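Local coordinates for glycerol dehydrogenase (Schizosaccharomyces pombe, PDB 1TA9), which catalyses the oxidation of glycerol for its assimilation, probably converting it to dihydroxyacetone with NAD+ and a zinc ion, at residues I410-A413 against I414-V417; V343-L347 against E348-L352. All coordinates share one frame; numbering follows the deposited sequence.

Contact 1 (I410-A413 against I414-V417); sequences IADA and IKAV
Asp412 O accepts the shortest of the four backbone bonds that join 410-413 to 414-417, from Ala416 N at 2.8 Å, and the CB of Ala416 lies against the same oxygen. The regular i to i+4 pattern continues in Ile414 N to Ile410 O, Lys415 N to Ala411 O and Val417 N to Ala413 O, the Ala411 bond being the longest at 3.3 Å. Each of these carbonyls is also approached by carbon. Ile414 keeps CG1 beside its backbone N (chi1 -72°), which brings that carbon to 3.3 Å from Ile410 O, while CD1 runs on to meet CG2 of Ile410 at 4.3 Å. One turn later, CG2 of Val417 reaches 3.2 Å from Ala413 O. The chain of Lys415 runs back along the helix toward its N-terminal end, and a bend at the third torsion (chi3 -74°) turns CE in to 3.7 Å from Ala411 O. Its NZ ends 4.3 Å from Asp412 OD1, near enough for an electrostatic attraction but beyond a salt bridge. The stronger partners of both charges lie elsewhere: Lys415 NZ pairs with Asp381, whereas Asp412 OD2 takes a salt bridge from Arg76 and a hydrogen bond from the backbone N of Cys287, both of a neighbouring subunit. On the apolar side, Ile414 rests on Leu384 and Val387 of helix 381-391, and Ile410 on Leu392, Ile398 and Phe405. This part of helix 407-428 is thus almost wholly buried, with the neighbouring subunit against Asp412. The nearby positive charges of Lys415 and of Arg76 of that subunit would probably favour the ionised carboxylate of Asp412, which a salt bridge and a backbone hydrogen bond together tie across the interface.

Contact 2 (V343-L347 against E348-L352); sequences VQVVL and EDWPL
A Schellman motif closes helix 333-347, with Val345 and Trp350 meeting across it. Trp350 N bonds to Val345 O at 3.2 Å, almost straight at hydrogen (176°), while Asp349, with positive phi, sends its N to Val346 O at 3.0 Å from well above the carbonyl plane. One water bridges Val345 O to Trp350 O, and another joins Val346 O to Asp349 OD2. Val345 crosses the indole at about a right angle. Its CG1, anti to the backbone N (chi1 164°), lies 3.6 Å from CE3 of Trp350, which leaves CG2 beside that N and over one ring face, 3.7 Å from the six-membered centroid in a CH-pi contact. Glu348 spans two partners. Its OE2 receives a 2.7 Å bond from Gln344 NE2, which donates in its amide plane, and its OE1 takes a weak bond at the indole edge from Trp350 NE1. With an alanine here instead of Trp350, Val345 would probably lose its aromatic cover and Glu348 OE1 its indole donor. From within the turn, Asp349 OD1 accepts a hydrogen bond from ND2 of Asn293 of a neighbouring subunit. The paired backbone bonds, with an apolar contact between the residues joined by the longer loop, are the signature of a Schellman C-cap.

Contact 1 lies within helix 407-428 and contact 2 at the C-terminal end of helix 333-347 and the turn after it; their centres are about 10 Å apart, and the two helices pack directly on each other. CG2 of Val417 approaches both CA of Val343 and CG2 of Val346 at 3.5 Å, and CB of Ala413 lies 3.7 Å from CG1 of Val343 and equally close to CD2 of Leu347. Thr288 of the neighbouring subunit touches both contacts, through Ala416 and Val346. Contact 1 lies away from the catalytic centre. Contact 2 comes nearer: the side chain of Gln344 is about 7 Å from that of the zinc ligand His315, and its OE1 accepts a bond from the backbone N of Ala314, next to that ligand.

Contact 1 (I410-A413 against I414-V417)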
ATOM      1  N   ILE B 410      10.184 -37.866   6.989  1.00 12.82           N
ATOM      2  CA  ILE B 410      10.457 -37.224   8.267  1.00 12.54           C
ATOM      3  C   ILE B 410      11.974 -37.072   8.398  1.00 12.25           C
ATOM      4  O   ILE B 410      12.484 -35.995   8.728  1.00 12.02           O
ATOM      5  CB  ILE B 410       9.928 -38.069   9.443  1.00 12.53           C
ATOM      6  CG1 ILE B 410       8.423 -38.304   9.279  1.00 12.85           C
ATOM      7  CG2 ILE B 410      10.232 -37.371  10.764  1.00 12.72           C
ATOM      8  CD1 ILE B 410       7.608 -37.034   9.108  1.00 13.23           C
ATOM      9  N   ALA B 411      12.691 -38.160   8.133  1.00 11.93           N
ATOM     10  CA  ALA B 411      14.145 -38.147   8.212  1.00 11.79           C
ATOM     11  C   ALA B 411      14.745 -37.095   7.283  1.00 11.55           C
ATOM     12  O   ALA B 411      15.673 -36.375   7.664  1.00 11.71           O
ATOM     13  CB  ALA B 411      14.695 -39.521   7.864  1.00 11.70           C
ATOM     14  N   ASP B 412      14.223 -37.012   6.062  1.00 11.43           N
ATOM     15  CA  ASP B 412      14.720 -36.040   5.086  1.00 11.46           C
ATOM     16  C   ASP B 412      14.509 -34.605   5.552  1.00 10.96           C
ATOM     17  O   ASP B 412      15.389 -33.749   5.387  1.00 10.52           O
ATOM     18  CB  ASP B 412      14.020 -36.223   3.735  1.00 12.14           C
ATOM     19  CG  ASP B 412      14.641 -37.320   2.892  1.00 12.79           C
ATOM     20  OD1 ASP B 412      15.621 -37.957   3.342  1.00 13.36           O
ATOM     21  OD2 ASP B 412      14.146 -37.538   1.767  1.00 13.17           O
ATOM     22  N   ALA B 413      13.338 -34.345   6.128  1.00 10.49           N
ATOM     23  CA  ALA B 413      13.000 -33.008   6.600  1.00 10.38           C
ATOM     24  C   ALA B 413      13.875 -32.583   7.779  1.00 10.31           C
ATOM     25  O   ALA B 413      14.218 -31.408   7.910  1.00  9.93           O
ATOM     26  CB  ALA B 413      11.518 -32.946   6.986  1.00 10.43           C
ATOM     27  N   ILE B 414      14.229 -33.532   8.640  1.00 10.17           N
ATOM     28  CA  ILE B 414      15.085 -33.222   9.781  1.00 10.20           C
ATOM     29  C   ILE B 414      16.445 -32.742   9.266  1.00 10.23           C
ATOM     30  O   ILE B 414      17.008 -31.771   9.779  1.00  9.92           O
ATOM     31  CB  ILE B 414      15.283 -34.462  10.685  1.00 10.47           C
ATOM     32  CG1 ILE B 414      13.985 -34.749  11.450  1.00 10.52           C
ATOM     33  CG2 ILE B 414      16.447 -34.236  11.644  1.00 10.28           C
ATOM     34  CD1 ILE B 414      14.033 -36.018  12.290  1.00 11.20           C
ATOM     35  N   LYS B 415      16.969 -33.420   8.247  1.00 10.15           N
ATOM     36  CA  LYS B 415      18.253 -33.033   7.673  1.00 10.43           C
ATOM     37  C   LYS B 415      18.125 -31.749   6.864  1.00 10.14           C
ATOM     38  O   LYS B 415      19.047 -30.939   6.829  1.00 10.05           O
ATOM     39  CB  LYS B 415      18.807 -34.156   6.790  1.00 11.30           C
ATOM     40  CG  LYS B 415      19.367 -35.326   7.597  1.00 12.67           C
ATOM     41  CD  LYS B 415      19.946 -36.424   6.713  1.00 13.95           C
ATOM     42  CE  LYS B 415      18.852 -37.228   6.025  1.00 14.88           C
ATOM     43  NZ  LYS B 415      19.407 -38.427   5.311  1.00 15.88           N
ATOM     44  N   ALA B 416      16.981 -31.561   6.214  1.00  9.80           N
ATOM     45  CA  ALA B 416      16.756 -30.360   5.420  1.00  9.76           C
ATOM     46  C   ALA B 416      16.814 -29.131   6.325  1.00  9.77           C
ATOM     47  O   ALA B 416      17.432 -28.126   5.978  1.00  9.86           O
ATOM     48  CB  ALA B 416      15.407 -30.438   4.715  1.00  9.60           C
ATOM     49  N   VAL B 417      16.166 -29.205   7.485  1.00  9.88           N
ATOM     50  CA  VAL B 417      16.196 -28.081   8.417  1.00 10.13           C
ATOM     51  C   VAL B 417      17.654 -27.718   8.712  1.00 10.38           C
ATOM     52  O   VAL B 417      18.040 -26.552   8.665  1.00 10.63           O
ATOM     53  CB  VAL B 417      15.489 -28.432   9.751  1.00  9.92           C
ATOM     54  CG1 VAL B 417      15.747 -27.336  10.780  1.00  9.64           C
ATOM     55  CG2 VAL B 417      13.985 -28.595   9.520  1.00  9.96           C
TER

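Contact 2 (V343-L347 against E348-L352)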
ATOM      1  N   VAL B 343      10.984 -28.366  11.375  1.00 10.30           N
ATOM      2  CA  VAL B 343      10.800 -29.566  10.574  1.00 10.31           C
ATOM      3  C   VAL B 343       9.380 -29.552  10.007  1.00 10.41           C
ATOM      4  O   VAL B 343       9.171 -29.904   8.843  1.00 10.59           O
ATOM      5  CB  VAL B 343      11.005 -30.856  11.407  1.00 10.21           C
ATOM      6  CG1 VAL B 343      10.773 -32.083  10.526  1.00 10.14           C
ATOM      7  CG2 VAL B 343      12.429 -30.892  11.980  1.00 10.03           C
ATOM      8  N   GLN B 344       8.403 -29.139  10.814  1.00 10.21           N
ATOM      9  CA  GLN B 344       7.028 -29.089  10.310  1.00 10.23           C
ATOM     10  C   GLN B 344       6.940 -28.084   9.168  1.00 10.13           C
ATOM     11  O   GLN B 344       6.178 -28.273   8.225  1.00  9.77           O
ATOM     12  CB  GLN B 344       6.014 -28.702  11.402  1.00 10.10           C
ATOM     13  CG  GLN B 344       4.584 -28.639  10.833  1.00 10.72           C
ATOM     14  CD  GLN B 344       3.492 -28.626  11.885  1.00 10.92           C
ATOM     15  OE1 GLN B 344       3.638 -29.211  12.959  1.00 11.08           O
ATOM     16  NE2 GLN B 344       2.370 -27.980  11.564  1.00 10.77           N
ATOM     17  N   VAL B 345       7.727 -27.016   9.257  1.00 10.14           N
ATOM     18  CA  VAL B 345       7.738 -25.988   8.220  1.00 10.37           C
ATOM     19  C   VAL B 345       8.232 -26.581   6.906  1.00 10.13           C
ATOM     20  O   VAL B 345       7.770 -26.202   5.827  1.00 10.01           O
ATOM     21  CB  VAL B 345       8.636 -24.795   8.639  1.00 10.80           C
ATOM     22  CG1 VAL B 345       8.963 -23.931   7.441  1.00 11.33           C
ATOM     23  CG2 VAL B 345       7.911 -23.968   9.697  1.00 11.31           C
ATOM     24  N   VAL B 346       9.174 -27.513   7.001  1.00  9.77           N
ATOM     25  CA  VAL B 346       9.694 -28.170   5.815  1.00  9.73           C
ATOM     26  C   VAL B 346       8.613 -29.102   5.265  1.00  9.88           C
ATOM     27  O   VAL B 346       8.382 -29.155   4.055  1.00  9.84           O
ATOM     28  CB  VAL B 346      10.975 -28.976   6.145  1.00  9.69           C
ATOM     29  CG1 VAL B 346      11.440 -29.761   4.925  1.00  9.97           C
ATOM     30  CG2 VAL B 346      12.073 -28.020   6.602  1.00  9.72           C
ATOM     31  N   LEU B 347       7.940 -29.826   6.158  1.00 10.12           N
ATOM     32  CA  LEU B 347       6.877 -30.743   5.745  1.00 10.44           C
ATOM     33  C   LEU B 347       5.689 -29.979   5.157  1.00 10.71           C
ATOM     34  O   LEU B 347       4.989 -30.491   4.280  1.00 10.68           O
ATOM     35  CB  LEU B 347       6.421 -31.601   6.931  1.00 10.46           C
ATOM     36  CG  LEU B 347       7.472 -32.575   7.483  1.00 10.47           C
ATOM     37  CD1 LEU B 347       6.912 -33.316   8.689  1.00 10.70           C
ATOM     38  CD2 LEU B 347       7.871 -33.567   6.395  1.00 10.67           C
ATOM     39  N   GLU B 348       5.461 -28.759   5.637  1.00 10.85           N
ATOM     40  CA  GLU B 348       4.366 -27.947   5.114  1.00 11.75           C
ATOM     41  C   GLU B 348       4.760 -27.250   3.805  1.00 11.35           C
ATOM     42  O   GLU B 348       3.939 -26.600   3.165  1.00 11.42           O
ATOM     43  CB  GLU B 348       3.918 -26.915   6.145  1.00 12.69           C
ATOM     44  CG  GLU B 348       3.068 -27.496   7.274  1.00 14.79           C
ATOM     45  CD  GLU B 348       2.386 -26.414   8.086  1.00 16.01           C
ATOM     46  OE1 GLU B 348       1.856 -25.463   7.472  1.00 17.36           O
ATOM     47  OE2 GLU B 348       2.371 -26.507   9.329  1.00 17.17           O
ATOM     48  N   ASP B 349       6.022 -27.391   3.418  1.00 11.08           N
ATOM     49  CA  ASP B 349       6.527 -26.819   2.170  1.00 11.13           C
ATOM     50  C   ASP B 349       6.500 -25.288   2.093  1.00 11.01           C
ATOM     51  O   ASP B 349       6.156 -24.728   1.055  1.00 10.86           O
ATOM     52  CB  ASP B 349       5.739 -27.396   0.987  1.00 11.30           C
ATOM     53  CG  ASP B 349       6.514 -27.344  -0.322  1.00 11.86           C
ATOM     54  OD1 ASP B 349       5.876 -27.195  -1.386  1.00 12.37           O
ATOM     55  OD2 ASP B 349       7.756 -27.469  -0.296  1.00 12.12           O
ATOM     56  N   TRP B 350       6.848 -24.606   3.181  1.00 10.68           N
ATOM     57  CA  TRP B 350       6.879 -23.144   3.147  1.00 10.78           C
ATOM     58  C   TRP B 350       8.044 -22.734   2.252  1.00 10.54           C
ATOM     59  O   TRP B 350       9.054 -23.432   2.192  1.00 10.62           O
ATOM     60  CB  TRP B 350       7.168 -22.557   4.529  1.00 11.03           C
ATOM     61  CG  TRP B 350       6.089 -22.656   5.547  1.00 11.49           C
ATOM     62  CD1 TRP B 350       4.983 -23.451   5.510  1.00 11.63           C
ATOM     63  CD2 TRP B 350       6.055 -21.973   6.805  1.00 11.90           C
ATOM     64  NE1 TRP B 350       4.263 -23.311   6.674  1.00 12.09           N
ATOM     65  CE2 TRP B 350       4.900 -22.409   7.486  1.00 12.06           C
ATOM     66  CE3 TRP B 350       6.896 -21.037   7.424  1.00 11.98           C
ATOM     67  CZ2 TRP B 350       4.557 -21.939   8.762  1.00 12.25           C
ATOM     68  CZ3 TRP B 350       6.556 -20.570   8.696  1.00 12.12           C
ATOM     69  CH2 TRP B 350       5.396 -21.024   9.347  1.00 12.30           C
ATOM     70  N   PRO B 351       7.914 -21.608   1.533  1.00 10.38           N
ATOM     71  CA  PRO B 351       9.022 -21.175   0.679  1.00 10.14           C
ATOM     72  C   PRO B 351      10.209 -20.926   1.622  1.00 10.15           C
ATOM     73  O   PRO B 351      10.009 -20.625   2.806  1.00  9.67           O
ATOM     74  CB  PRO B 351       8.493 -19.883   0.065  1.00 10.47           C
ATOM     75  CG  PRO B 351       7.025 -20.158  -0.064  1.00 10.12           C
ATOM     76  CD  PRO B 351       6.706 -20.801   1.279  1.00 10.41           C
ATOM     77  N   LEU B 352      11.431 -21.043   1.117  1.00 10.15           N
ATOM     78  CA  LEU B 352      12.601 -20.850   1.967  1.00 10.66           C
ATOM     79  C   LEU B 352      12.617 -19.522   2.735  1.00 11.28           C
ATOM     80  O   LEU B 352      12.994 -19.490   3.905  1.00 10.75           O
ATOM     81  CB  LEU B 352      13.885 -20.991   1.141  1.00 10.18           C
ATOM     82  CG  LEU B 352      15.189 -21.002   1.944  1.00 10.05           C
ATOM     83  CD1 LEU B 352      15.177 -22.150   2.952  1.00 10.19           C
ATOM     84  CD2 LEU B 352      16.364 -21.148   0.983  1.00  9.70           C
TER
HETATM   85  O   HOH W   1       9.961 -25.281   4.098  1.00 12.68           O
HETATM   86  O   HOH W   2       9.552 -28.763   1.461  1.00 11.18           O